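Local coordinates for probable outer membrane protein (Pseudomonas aeruginosa, PDB 3DWO), which probably carries hydrophobic compounds such as long-chain fatty acids across the bacterial outer membrane, as a beta-barrel channel of the FadL family, at residues T85-A91 / T125-K131; N238-G242 / A278-L282; G132-A136 / K412-Q416. All coordinates share one frame; numbering follows the deposited sequence.

Contacts 1 and 3 lie among the loops that join strands of the barrel, whereas contact 2 is regular pairing between a barrel strand and the short strand 275-281. Contacts 1 and 3 share one connection, the loop between strands 110-125 and 138-153: its first half meets 85-91, its second half meets 412-416, and Trp130 NE1 bonds to Ala136 O to tie the two halves together. Contact 3 is the most buried and rests on a ring stacked by an amide, a methyl beside it and a single hydrogen bond. Contact 1 mixes backbone bonds, Asx turns and buried tryptophans. Contact 2, partly buried, divides its chemistry by face, apolar and detergent-touching on one, polar and charged on the other.

Contact 1. Residues T85-A91 / T125-K131; sequences TNDGGQA and TWDPNWK
Thr85 OG1 lies opposite its own backbone N (chi1 -174°), a setting that brings the hydroxyl to Asn129 O, to which it donates a hydrogen bond of 2.9 Å on a carbonyl lone pair. In Asn86, CG stands between backbone N and carbonyl carbon (chi1 60°), which brings the amide to Asp127 although CB points away from 125-131. Asn86 ND2 meets Asp127 OD1 at 3.1 Å from above the carboxylate plane, while Asn129 N reaches the same oxygen from the opposite face. Asn86 OD1 accepts from Gly88 N at 2.7 Å, an Asx turn; Asp127 OD1 with Asn129 N makes a second, at the start of a type I turn. Asparagine suits its place because its amide donates and accepts at once. Backbone bonds at Asn86 O, Gly88 O and Ala91 O, taking Lys131 N, Asp127 N and Thr125 N, run along the seam. Gly88 packs where Trp126 and Trp130 converge: its positive phi (96°) and both nearby rings leave no room for a side chain. Ala91 is small enough to set its CB over the centre of the six-membered ring of Trp126, a CH-pi contact of 3.5 Å from CB to the centroid, with Trp130 CH2 over the other face. The indole nitrogens bond to Pro371 O and Ala136 O. Two loops between barrel strands are thus joined by directional bonds at the seam and by buried rings packed against Gly88 and Ala91; the two donors on Asp127 OD1 probably stabilise its negative charge.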
ATOM      1  N   THR A  85     -22.531  15.465  12.885  1.00 23.37           N
ATOM      2  CA  THR A  85     -21.585  14.601  12.201  1.00 23.18           C
ATOM      3  C   THR A  85     -21.120  15.319  10.942  1.00 21.42           C
ATOM      4  O   THR A  85     -21.443  16.482  10.750  1.00 22.30           O
ATOM      5  CB  THR A  85     -22.214  13.220  11.872  1.00 22.06           C
ATOM      6  OG1 THR A  85     -21.205  12.363  11.325  1.00 23.68           O
ATOM      7  CG2 THR A  85     -23.364  13.363  10.881  1.00 22.54           C
ATOM      8  N   ASN A  86     -20.368  14.642  10.083  1.00 22.71           N
ATOM      9  CA  ASN A  86     -19.851  15.282   8.879  1.00 21.22           C
ATOM     10  C   ASN A  86     -19.409  14.251   7.842  1.00 21.40           C
ATOM     11  O   ASN A  86     -19.497  13.042   8.078  1.00 20.36           O
ATOM     12  CB  ASN A  86     -18.668  16.177   9.257  1.00 22.48           C
ATOM     13  CG  ASN A  86     -17.535  15.389   9.909  1.00 22.94           C
ATOM     14  OD1 ASN A  86     -16.887  14.579   9.259  1.00 26.15           O
ATOM     15  ND2 ASN A  86     -17.309  15.617  11.195  1.00 21.95           N
ATOM     16  N   ASP A  87     -18.908  14.739   6.709  1.00 21.56           N
ATOM     17  CA  ASP A  87     -18.473  13.878   5.610  1.00 21.76           C
ATOM     18  C   ASP A  87     -17.071  13.282   5.714  1.00 20.53           C
ATOM     19  O   ASP A  87     -16.585  12.670   4.766  1.00 18.87           O
ATOM     20  CB  ASP A  87     -18.589  14.640   4.286  1.00 25.28           C
ATOM     21  CG  ASP A  87     -17.569  15.772   4.161  1.00 28.28           C
ATOM     22  OD1 ASP A  87     -17.601  16.476   3.129  1.00 29.01           O
ATOM     23  OD2 ASP A  87     -16.735  15.958   5.075  1.00 28.35           O
ATOM     24  N   GLY A  88     -16.411  13.472   6.850  1.00 20.45           N
ATOM     25  CA  GLY A  88     -15.081  12.918   7.006  1.00 18.51           C
ATOM     26  C   GLY A  88     -13.956  13.887   6.709  1.00 18.62           C
ATOM     27  O   GLY A  88     -12.844  13.699   7.189  1.00 17.56           O
ATOM     28  N   GLY A  89     -14.239  14.923   5.927  1.00 17.77           N
ATOM     29  CA  GLY A  89     -13.218  15.902   5.593  1.00 17.22           C
ATOM     30  C   GLY A  89     -12.194  15.326   4.632  1.00 19.36           C
ATOM     31  O   GLY A  89     -12.449  14.324   3.961  1.00 18.37           O
ATOM     32  N   GLN A  90     -11.031  15.964   4.567  1.00 20.23           N
ATOM     33  CA  GLN A  90      -9.936  15.519   3.707  1.00 20.46           C
ATOM     34  C   GLN A  90      -9.138  14.439   4.471  1.00 20.38           C
ATOM     35  O   GLN A  90      -8.450  14.731   5.453  1.00 18.83           O
ATOM     36  CB  GLN A  90      -9.050  16.725   3.368  1.00 23.20           C
ATOM     37  CG  GLN A  90      -7.701  16.374   2.756  1.00 25.93           C
ATOM     38  CD  GLN A  90      -7.831  15.593   1.471  1.00 23.35           C
ATOM     39  OE1 GLN A  90      -7.234  14.533   1.320  1.00 20.60           O
ATOM     40  NE2 GLN A  90      -8.616  16.115   0.534  1.00 25.66           N
ATOM     41  N   ALA A  91      -9.241  13.194   4.016  1.00 18.48           N
ATOM     42  CA  ALA A  91      -8.577  12.070   4.670  1.00 18.29           C
ATOM     43  C   ALA A  91      -7.213  11.712   4.081  1.00 18.38           C
ATOM     44  O   ALA A  91      -6.573  10.747   4.517  1.00 20.28           O
ATOM     45  CB  ALA A  91      -9.501  10.844   4.630  1.00 18.67           C
ATOM     46  N   THR A 125      -7.154   9.228   7.139  1.00 19.27           N
ATOM     47  CA  THR A 125      -7.594   9.668   8.454  1.00 18.35           C
ATOM     48  C   THR A 125      -8.861  10.505   8.332  1.00 19.71           C
ATOM     49  O   THR A 125      -8.821  11.652   7.891  1.00 20.01           O
ATOM     50  CB  THR A 125      -6.490  10.495   9.172  1.00 20.85           C
ATOM     51  OG1 THR A 125      -6.144  11.644   8.387  1.00 21.71           O
ATOM     52  CG2 THR A 125      -5.245   9.650   9.378  1.00 16.46           C
ATOM     53  N   TRP A 126      -9.989   9.921   8.717  1.00 18.08           N
ATOM     54  CA  TRP A 126     -11.264  10.621   8.641  1.00 19.33           C
ATOM     55  C   TRP A 126     -11.551  11.294   9.973  1.00 21.04           C
ATOM     56  O   TRP A 126     -11.124  10.812  11.025  1.00 20.48           O
ATOM     57  CB  TRP A 126     -12.400   9.646   8.323  1.00 17.46           C
ATOM     58  CG  TRP A 126     -12.154   8.813   7.097  1.00 19.63           C
ATOM     59  CD1 TRP A 126     -11.539   7.590   7.036  1.00 17.62           C
ATOM     60  CD2 TRP A 126     -12.470   9.173   5.746  1.00 17.58           C
ATOM     61  NE1 TRP A 126     -11.454   7.168   5.725  1.00 19.25           N
ATOM     62  CE2 TRP A 126     -12.017   8.122   4.915  1.00 18.32           C
ATOM     63  CE3 TRP A 126     -13.091  10.285   5.158  1.00 19.31           C
ATOM     64  CZ2 TRP A 126     -12.165   8.151   3.522  1.00 19.62           C
ATOM     65  CZ3 TRP A 126     -13.238  10.315   3.766  1.00 20.80           C
ATOM     66  CH2 TRP A 126     -12.774   9.253   2.965  1.00 18.28           C
ATOM     67  N   ASP A 127     -12.268  12.411   9.925  1.00 20.24           N
ATOM     68  CA  ASP A 127     -12.623  13.123  11.140  1.00 22.25           C
ATOM     69  C   ASP A 127     -13.277  12.086  12.057  1.00 21.29           C
ATOM     70  O   ASP A 127     -14.171  11.361  11.637  1.00 23.00           O
ATOM     71  CB  ASP A 127     -13.595  14.258  10.814  1.00 22.14           C
ATOM     72  CG  ASP A 127     -13.985  15.053  12.037  1.00 27.29           C
ATOM     73  OD1 ASP A 127     -14.879  14.606  12.793  1.00 24.05           O
ATOM     74  OD2 ASP A 127     -13.381  16.127  12.250  1.00 30.27           O
ATOM     75  N   PRO A 128     -12.834  12.005  13.319  1.00 22.45           N
ATOM     76  CA  PRO A 128     -13.332  11.064  14.334  1.00 23.47           C
ATOM     77  C   PRO A 128     -14.837  10.968  14.513  1.00 22.30           C
ATOM     78  O   PRO A 128     -15.357   9.915  14.864  1.00 19.42           O
ATOM     79  CB  PRO A 128     -12.640  11.535  15.611  1.00 24.32           C
ATOM     80  CG  PRO A 128     -11.357  12.104  15.095  1.00 25.20           C
ATOM     81  CD  PRO A 128     -11.825  12.903  13.908  1.00 22.75           C
ATOM     82  N   ASN A 129     -15.545  12.065  14.283  1.00 22.17           N
ATOM     83  CA  ASN A 129     -16.982  12.033  14.458  1.00 21.82           C
ATOM     84  C   ASN A 129     -17.762  12.018  13.149  1.00 19.19           C
ATOM     85  O   ASN A 129     -18.951  12.338  13.137  1.00 17.12           O
ATOM     86  CB  ASN A 129     -17.431  13.213  15.321  1.00 25.54           C
ATOM     87  CG  ASN A 129     -18.558  12.840  16.257  1.00 30.99           C
ATOM     88  OD1 ASN A 129     -18.425  11.913  17.069  1.00 34.09           O
ATOM     89  ND2 ASN A 129     -19.684  13.542  16.146  1.00 31.54           N
ATOM     90  N   TRP A 130     -17.108  11.626  12.055  1.00 16.22           N
ATOM     91  CA  TRP A 130     -17.786  11.595  10.764  1.00 15.75           C
ATOM     92  C   TRP A 130     -18.828  10.474  10.684  1.00 14.90           C
ATOM     93  O   TRP A 130     -18.808   9.531  11.471  1.00 14.61           O
ATOM     94  CB  TRP A 130     -16.771  11.497   9.605  1.00 15.96           C
ATOM     95  CG  TRP A 130     -16.245  10.124   9.278  1.00 17.24           C
ATOM     96  CD1 TRP A 130     -15.533   9.288  10.101  1.00 17.19           C
ATOM     97  CD2 TRP A 130     -16.329   9.458   8.012  1.00 16.62           C
ATOM     98  NE1 TRP A 130     -15.168   8.152   9.421  1.00 15.91           N
ATOM     99  CE2 TRP A 130     -15.644   8.230   8.137  1.00 17.40           C
ATOM    100  CE3 TRP A 130     -16.918   9.783   6.781  1.00 17.24           C
ATOM    101  CZ2 TRP A 130     -15.529   7.321   7.075  1.00 18.60           C
ATOM    102  CZ3 TRP A 130     -16.805   8.879   5.726  1.00 18.87           C
ATOM    103  CH2 TRP A 130     -16.114   7.661   5.882  1.00 17.50           C
ATOM    104  N   LYS A 131     -19.739  10.601   9.726  1.00 15.85           N
ATOM    105  CA  LYS A 131     -20.833   9.655   9.542  1.00 16.85           C
ATOM    106  C   LYS A 131     -20.412   8.210   9.293  1.00 16.74           C
ATOM    107  O   LYS A 131     -21.200   7.291   9.497  1.00 16.62           O
ATOM    108  CB  LYS A 131     -21.730  10.120   8.398  1.00 16.59           C
ATOM    109  CG  LYS A 131     -21.083  10.033   7.019  1.00 16.67           C
ATOM    110  CD  LYS A 131     -22.038  10.553   5.933  1.00 22.24           C
ATOM    111  CE  LYS A 131     -22.260  12.058   6.053  1.00 19.10           C
ATOM    112  NZ  LYS A 131     -23.210  12.572   5.025  1.00 21.36           N
TER
HETATM  113  O   HOH W   1      -6.233  13.927   6.444  1.00 17.68           O

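Contact 2. Residues N238-G242 / A278-L282. With SO4 (sulfate ion), chain B.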
ATOM      1  N   ASN A 238       3.415 -12.440   6.811  1.00 25.62           N
ATOM      2  CA  ASN A 238       3.575 -11.296   7.689  1.00 23.33           C
ATOM      3  C   ASN A 238       2.467 -11.197   8.746  1.00 22.77           C
ATOM      4  O   ASN A 238       1.417 -10.595   8.514  1.00 22.81           O
ATOM      5  CB  ASN A 238       3.613 -10.059   6.778  1.00 21.48           C
ATOM      6  CG  ASN A 238       4.050  -8.800   7.486  1.00 23.53           C
ATOM      7  OD1 ASN A 238       4.817  -8.833   8.452  1.00 23.82           O
ATOM      8  ND2 ASN A 238       3.579  -7.667   6.985  1.00 23.09           N
ATOM      9  N   LYS A 239       2.714 -11.802   9.905  1.00 20.09           N
ATOM     10  CA  LYS A 239       1.760 -11.777  11.004  1.00 21.25           C
ATOM     11  C   LYS A 239       2.112 -10.618  11.926  1.00 22.70           C
ATOM     12  O   LYS A 239       3.097 -10.679  12.664  1.00 21.03           O
ATOM     13  CB  LYS A 239       1.813 -13.091  11.782  1.00 23.54           C
ATOM     14  CG  LYS A 239       0.894 -13.150  12.992  1.00 26.33           C
ATOM     15  CD  LYS A 239       0.928 -14.548  13.600  1.00 30.13           C
ATOM     16  CE  LYS A 239       0.053 -14.661  14.835  1.00 30.29           C
ATOM     17  NZ  LYS A 239       0.106 -16.048  15.392  1.00 33.44           N
ATOM     18  N   LEU A 240       1.310  -9.560  11.869  1.00 21.62           N
ATOM     19  CA  LEU A 240       1.535  -8.379  12.691  1.00 22.85           C
ATOM     20  C   LEU A 240       1.138  -8.658  14.137  1.00 22.31           C
ATOM     21  O   LEU A 240       0.119  -9.301  14.407  1.00 20.60           O
ATOM     22  CB  LEU A 240       0.730  -7.197  12.134  1.00 25.30           C
ATOM     23  CG  LEU A 240       1.252  -6.472  10.884  1.00 28.67           C
ATOM     24  CD1 LEU A 240       1.846  -7.442   9.885  1.00 30.95           C
ATOM     25  CD2 LEU A 240       0.108  -5.686  10.255  1.00 26.59           C
ATOM     26  N   LYS A 241       1.955  -8.172  15.064  1.00 19.86           N
ATOM     27  CA  LYS A 241       1.701  -8.376  16.477  1.00 19.91           C
ATOM     28  C   LYS A 241       1.813  -7.062  17.223  1.00 18.32           C
ATOM     29  O   LYS A 241       2.628  -6.207  16.877  1.00 17.27           O
ATOM     30  CB  LYS A 241       2.699  -9.389  17.044  1.00 20.63           C
ATOM     31  CG  LYS A 241       2.704 -10.710  16.285  1.00 23.91           C
ATOM     32  CD  LYS A 241       3.762 -11.653  16.818  1.00 22.34           C
ATOM     33  CE  LYS A 241       4.130 -12.690  15.770  1.00 27.17           C
ATOM     34  NZ  LYS A 241       4.682 -12.062  14.525  1.00 24.60           N
ATOM     35  N   GLY A 242       0.990  -6.919  18.255  1.00 17.87           N
ATOM     36  CA  GLY A 242       0.977  -5.704  19.045  1.00 18.60           C
ATOM     37  C   GLY A 242      -0.137  -5.727  20.086  1.00 18.91           C
ATOM     38  O   GLY A 242      -0.261  -6.689  20.846  1.00 18.36           O
ATOM     39  N   ALA A 278      -2.523  -8.390  20.722  1.00 20.99           N
ATOM     40  CA  ALA A 278      -3.260  -8.732  19.510  1.00 21.08           C
ATOM     41  C   ALA A 278      -2.372  -9.061  18.321  1.00 20.89           C
ATOM     42  O   ALA A 278      -1.176  -8.786  18.327  1.00 21.29           O
ATOM     43  CB  ALA A 278      -4.176  -7.570  19.144  1.00 20.26           C
ATOM     44  N   SER A 279      -2.979  -9.639  17.292  1.00 20.06           N
ATOM     45  CA  SER A 279      -2.258  -9.976  16.067  1.00 21.52           C
ATOM     46  C   SER A 279      -3.208  -9.871  14.877  1.00 20.44           C
ATOM     47  O   SER A 279      -4.428  -9.843  15.042  1.00 20.20           O
ATOM     48  CB  SER A 279      -1.684 -11.396  16.140  1.00 20.10           C
ATOM     49  OG  SER A 279      -2.718 -12.362  16.111  1.00 22.31           O
ATOM     50  N   ALA A 280      -2.637  -9.808  13.679  1.00 19.69           N
ATOM     51  CA  ALA A 280      -3.410  -9.721  12.459  1.00 19.54           C
ATOM     52  C   ALA A 280      -2.482 -10.015  11.290  1.00 21.07           C
ATOM     53  O   ALA A 280      -1.459  -9.349  11.127  1.00 22.01           O
ATOM     54  CB  ALA A 280      -4.017  -8.317  12.315  1.00 20.71           C
ATOM     55  N   ARG A 281      -2.821 -11.024  10.490  1.00 22.44           N
ATOM     56  CA  ARG A 281      -2.001 -11.364   9.332  1.00 25.61           C
ATOM     57  C   ARG A 281      -2.213 -10.310   8.258  1.00 24.13           C
ATOM     58  O   ARG A 281      -3.331  -9.832   8.061  1.00 23.26           O
ATOM     59  CB  ARG A 281      -2.386 -12.725   8.737  1.00 27.30           C
ATOM     60  CG  ARG A 281      -2.087 -13.928   9.608  1.00 34.98           C
ATOM     61  CD  ARG A 281      -1.883 -15.165   8.737  1.00 36.65           C
ATOM     62  NE  ARG A 281      -0.607 -15.097   8.034  1.00 39.67           N
ATOM     63  CZ  ARG A 281       0.543 -15.532   8.538  1.00 41.97           C
ATOM     64  NH1 ARG A 281       0.573 -16.082   9.749  1.00 41.58           N
ATOM     65  NH2 ARG A 281       1.668 -15.398   7.846  1.00 43.14           N
ATOM     66  N   LEU A 282      -1.135  -9.953   7.569  1.00 23.77           N
ATOM     67  CA  LEU A 282      -1.190  -8.973   6.491  1.00 24.65           C
ATOM     68  C   LEU A 282      -0.025  -9.318   5.564  1.00 24.33           C
ATOM     69  O   LEU A 282       0.938  -8.561   5.433  1.00 24.56           O
ATOM     70  CB  LEU A 282      -1.045  -7.554   7.053  1.00 23.73           C
ATOM     71  CG  LEU A 282      -1.525  -6.341   6.237  1.00 27.09           C
ATOM     72  CD1 LEU A 282      -0.728  -6.223   4.959  1.00 33.25           C
ATOM     73  CD2 LEU A 282      -2.997  -6.476   5.912  1.00 26.96           C
TER
HETATM   74  S   SO4 B 452      -2.806 -16.891  11.887  1.00 52.20           S
HETATM   75  O1  SO4 B 452      -3.177 -18.301  12.122  1.00 54.71           O
HETATM   76  O2  SO4 B 452      -3.647 -16.345  10.804  1.00 53.15           O
HETATM   77  O3  SO4 B 452      -1.385 -16.834  11.497  1.00 52.20           O
HETATM   78  O4  SO4 B 452      -3.020 -16.100  13.114  1.00 50.82           O
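Lys239 to Gly242 pair with Ala278 to Arg281 as an antiparallel beta ladder, which adds the short strand 275-281 to strand 226-248 of the FadL-type barrel. The strand axes approach to 4.4 Å. Backbone hydrogen bonds come in reciprocal couples: Leu240 with Ala280, then Gly242 with Ala278. Lys241 and Ser279 form the non-hydrogen-bonded pair between them, and Lys239 and Arg281 the next one, beyond Leu240 and Ala280. Past the end of the ladder Leu282 N still donates to Asn238 O, at 2.8 Å, and Asn238 ND2 returns a more bent bond of 3.2 Å to Leu282 O from above its carbonyl plane. An asparagine suits this buried end, since its OD1 can also accept from Asn209.

Apolar contact gathers on the face of Leu240 and Ala280. Both methyls of Leu240 approach Leu282 CB, with CD2 at 3.9 Å, and a detergent molecule touches Leu240 and Ala280. Ala278 is a second small, apolar residue on this face and packs on Leu319, and Leu282 continues the apolar packing onto Phe3 and Phe314.

Polar and charged groups occupy the face of Lys239, Lys241, Ser279 and Arg281. Lys239 is fully extended, carrying its CE past Ser279 OG at 3.8 Å, and its CB lies over one face of the Arg281 guanidinium. Lys241 bends at its last torsion (chi4 60°), which turns NZ back to Lys239 O. The two terminal nitrogens of Arg281 each have an anionic partner, which probably offsets the nearby Arg237. NH2 forms a salt bridge with Asp283. The other anion is a sulfate, probably from the crystallisation liquor: Arg281 NH1 donates to sulfate O3 at 2.7 Å, with O3 at the guanidinium edge and in its plane.

Contact 3. Residues G132-A136 / K412-Q416; sequences GRDFA and KTVNQ
Asn415 lays its amide flat over one face of the Phe135 ring, the two planes only 12° apart. The amide nitrogen, ND2, stands above the centre of the ring at 3.3 Å from its plane, while CG and OD1 extend past the rim on the CD2-CE2 side, OD1 3.4 Å from Phe135 CD2. The two side chains run antiparallel, which brings ND2 over the ring and close to the backbone just before Phe135. There ND2 donates to Asp134 O at 3.0 Å. The bond is not a straight one: its N-H...O angle is 147°, and the donor comes from above the carbonyl plane and not along a lone pair. The same nitrogen thus serves both the stack and the hydrogen bond. Gln175 NE2 is a further donor to Asp134 O, while the Asp134 carboxylate bonds to Asn176.

Thr413 supplies the apolar part. Its CG2 lies 3.5 Å from Phe135 CD2, and the methyl is brought there because CG2 stands opposite the backbone N of Thr413. The other branch, OG1, goes to Arg369 O. Threonine thus suits the place by offering a methyl to the ring and a hydroxyl to a loop carbonyl. The backbone carbon of Val414 comes up at the ring edge, and Leu424 of strand 423-441 also packs on Phe135.

Phenylalanine fits because its flat, apolar face can accept an amide without needing a polar partner of its own. The contact joins the loop after strand 110-125 to the one after strand 395-411, far apart in sequence. Phe135 and Asn415 bury the largest areas of the residues here. The hydrogen bond to Asp134 O fixes the rotation of the amide and pays for burying ND2, while the ring covers its face.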
ATOM      1  N   GLY A 132     -19.184   8.016   8.830  1.00 16.75           N
ATOM      2  CA  GLY A 132     -18.703   6.668   8.585  1.00 17.88           C
ATOM      3  C   GLY A 132     -17.765   6.166   9.672  1.00 18.35           C
ATOM      4  O   GLY A 132     -17.029   5.205   9.452  1.00 19.47           O
ATOM      5  N   ARG A 133     -17.795   6.789  10.850  1.00 18.25           N
ATOM      6  CA  ARG A 133     -16.899   6.392  11.943  1.00 18.32           C
ATOM      7  C   ARG A 133     -17.030   4.938  12.403  1.00 19.03           C
ATOM      8  O   ARG A 133     -16.077   4.381  12.963  1.00 19.20           O
ATOM      9  CB  ARG A 133     -17.060   7.339  13.146  1.00 16.93           C
ATOM     10  CG  ARG A 133     -18.439   7.350  13.796  1.00 15.99           C
ATOM     11  CD  ARG A 133     -18.498   8.379  14.921  1.00 18.15           C
ATOM     12  NE  ARG A 133     -19.815   8.458  15.555  1.00 17.82           N
ATOM     13  CZ  ARG A 133     -20.895   8.979  14.977  1.00 19.50           C
ATOM     14  NH1 ARG A 133     -20.821   9.472  13.747  1.00 16.51           N
ATOM     15  NH2 ARG A 133     -22.051   8.997  15.629  1.00 19.85           N
ATOM     16  N   ASP A 134     -18.188   4.317  12.179  1.00 17.01           N
ATOM     17  CA  ASP A 134     -18.365   2.916  12.580  1.00 20.81           C
ATOM     18  C   ASP A 134     -17.590   1.982  11.646  1.00 19.85           C
ATOM     19  O   ASP A 134     -17.467   0.793  11.918  1.00 21.52           O
ATOM     20  CB  ASP A 134     -19.842   2.491  12.550  1.00 22.59           C
ATOM     21  CG  ASP A 134     -20.676   3.115  13.672  1.00 27.85           C
ATOM     22  OD1 ASP A 134     -20.109   3.732  14.602  1.00 24.66           O
ATOM     23  OD2 ASP A 134     -21.922   2.974  13.618  1.00 30.91           O
ATOM     24  N   PHE A 135     -17.081   2.522  10.545  1.00 19.26           N
ATOM     25  CA  PHE A 135     -16.335   1.725   9.575  1.00 19.60           C
ATOM     26  C   PHE A 135     -14.853   2.041   9.571  1.00 19.56           C
ATOM     27  O   PHE A 135     -14.030   1.162   9.305  1.00 19.77           O
ATOM     28  CB  PHE A 135     -16.880   1.942   8.160  1.00 19.48           C
ATOM     29  CG  PHE A 135     -18.296   1.470   7.978  1.00 20.13           C
ATOM     30  CD1 PHE A 135     -19.364   2.260   8.384  1.00 21.95           C
ATOM     31  CD2 PHE A 135     -18.556   0.224   7.420  1.00 19.82           C
ATOM     32  CE1 PHE A 135     -20.680   1.813   8.237  1.00 22.39           C
ATOM     33  CE2 PHE A 135     -19.864  -0.234   7.269  1.00 22.42           C
ATOM     34  CZ  PHE A 135     -20.928   0.566   7.680  1.00 22.35           C
ATOM     35  N   ALA A 136     -14.511   3.295   9.853  1.00 17.74           N
ATOM     36  CA  ALA A 136     -13.114   3.690   9.869  1.00 17.16           C
ATOM     37  C   ALA A 136     -12.889   5.112  10.336  1.00 17.99           C
ATOM     38  O   ALA A 136     -13.713   6.007  10.109  1.00 17.67           O
ATOM     39  CB  ALA A 136     -12.512   3.524   8.481  1.00 15.13           C
ATOM     40  N   LYS A 412     -20.369   0.794  -0.698  1.00 24.39           N
ATOM     41  CA  LYS A 412     -21.653   0.218  -0.318  1.00 24.61           C
ATOM     42  C   LYS A 412     -21.432  -0.668   0.892  1.00 24.08           C
ATOM     43  O   LYS A 412     -22.165  -1.628   1.113  1.00 24.56           O
ATOM     44  CB  LYS A 412     -22.193  -0.634  -1.465  1.00 26.75           C
ATOM     45  CG  LYS A 412     -22.377   0.108  -2.783  1.00 29.42           C
ATOM     46  CD  LYS A 412     -23.593   1.021  -2.749  1.00 32.70           C
ATOM     47  CE  LYS A 412     -23.925   1.530  -4.150  1.00 35.15           C
ATOM     48  NZ  LYS A 412     -25.181   2.335  -4.176  1.00 37.31           N
ATOM     49  N   THR A 413     -20.413  -0.325   1.669  1.00 22.77           N
ATOM     50  CA  THR A 413     -20.021  -1.077   2.852  1.00 21.67           C
ATOM     51  C   THR A 413     -21.126  -1.388   3.860  1.00 21.10           C
ATOM     52  O   THR A 413     -21.891  -0.514   4.259  1.00 21.61           O
ATOM     53  CB  THR A 413     -18.894  -0.342   3.596  1.00 22.80           C
ATOM     54  OG1 THR A 413     -18.073   0.348   2.645  1.00 21.70           O
ATOM     55  CG2 THR A 413     -18.028  -1.335   4.364  1.00 21.07           C
ATOM     56  N   VAL A 414     -21.191  -2.651   4.263  1.00 19.20           N
ATOM     57  CA  VAL A 414     -22.159  -3.106   5.246  1.00 19.89           C
ATOM     58  C   VAL A 414     -21.346  -3.713   6.394  1.00 20.57           C
ATOM     59  O   VAL A 414     -20.431  -4.499   6.155  1.00 20.87           O
ATOM     60  CB  VAL A 414     -23.102  -4.182   4.640  1.00 21.47           C
ATOM     61  CG1 VAL A 414     -23.980  -4.792   5.720  1.00 18.43           C
ATOM     62  CG2 VAL A 414     -23.980  -3.557   3.555  1.00 22.02           C
ATOM     63  N   ASN A 415     -21.654  -3.329   7.631  1.00 20.04           N
ATOM     64  CA  ASN A 415     -20.941  -3.876   8.786  1.00 20.35           C
ATOM     65  C   ASN A 415     -21.635  -5.135   9.303  1.00 19.79           C
ATOM     66  O   ASN A 415     -22.857  -5.180   9.391  1.00 20.17           O
ATOM     67  CB  ASN A 415     -20.873  -2.856   9.933  1.00 18.80           C
ATOM     68  CG  ASN A 415     -19.558  -2.087   9.966  1.00 22.25           C
ATOM     69  OD1 ASN A 415     -18.544  -2.551   9.433  1.00 19.36           O
ATOM     70  ND2 ASN A 415     -19.564  -0.913  10.614  1.00 15.88           N
ATOM     71  N   GLN A 416     -20.850  -6.148   9.653  1.00 17.96           N
ATOM     72  CA  GLN A 416     -21.402  -7.381  10.190  1.00 19.61           C
ATOM     73  C   GLN A 416     -22.059  -7.083  11.547  1.00 20.70           C
ATOM     74  O   GLN A 416     -21.889  -5.990  12.101  1.00 19.52           O
ATOM     75  CB  GLN A 416     -20.286  -8.413  10.360  1.00 17.90           C
ATOM     76  CG  GLN A 416     -19.113  -7.903  11.190  1.00 18.81           C
ATOM     77  CD  GLN A 416     -18.015  -8.928  11.302  1.00 19.49           C
ATOM     78  OE1 GLN A 416     -18.123  -9.900  12.065  1.00 19.17           O
ATOM     79  NE2 GLN A 416     -16.955  -8.738  10.523  1.00 17.65           N
TER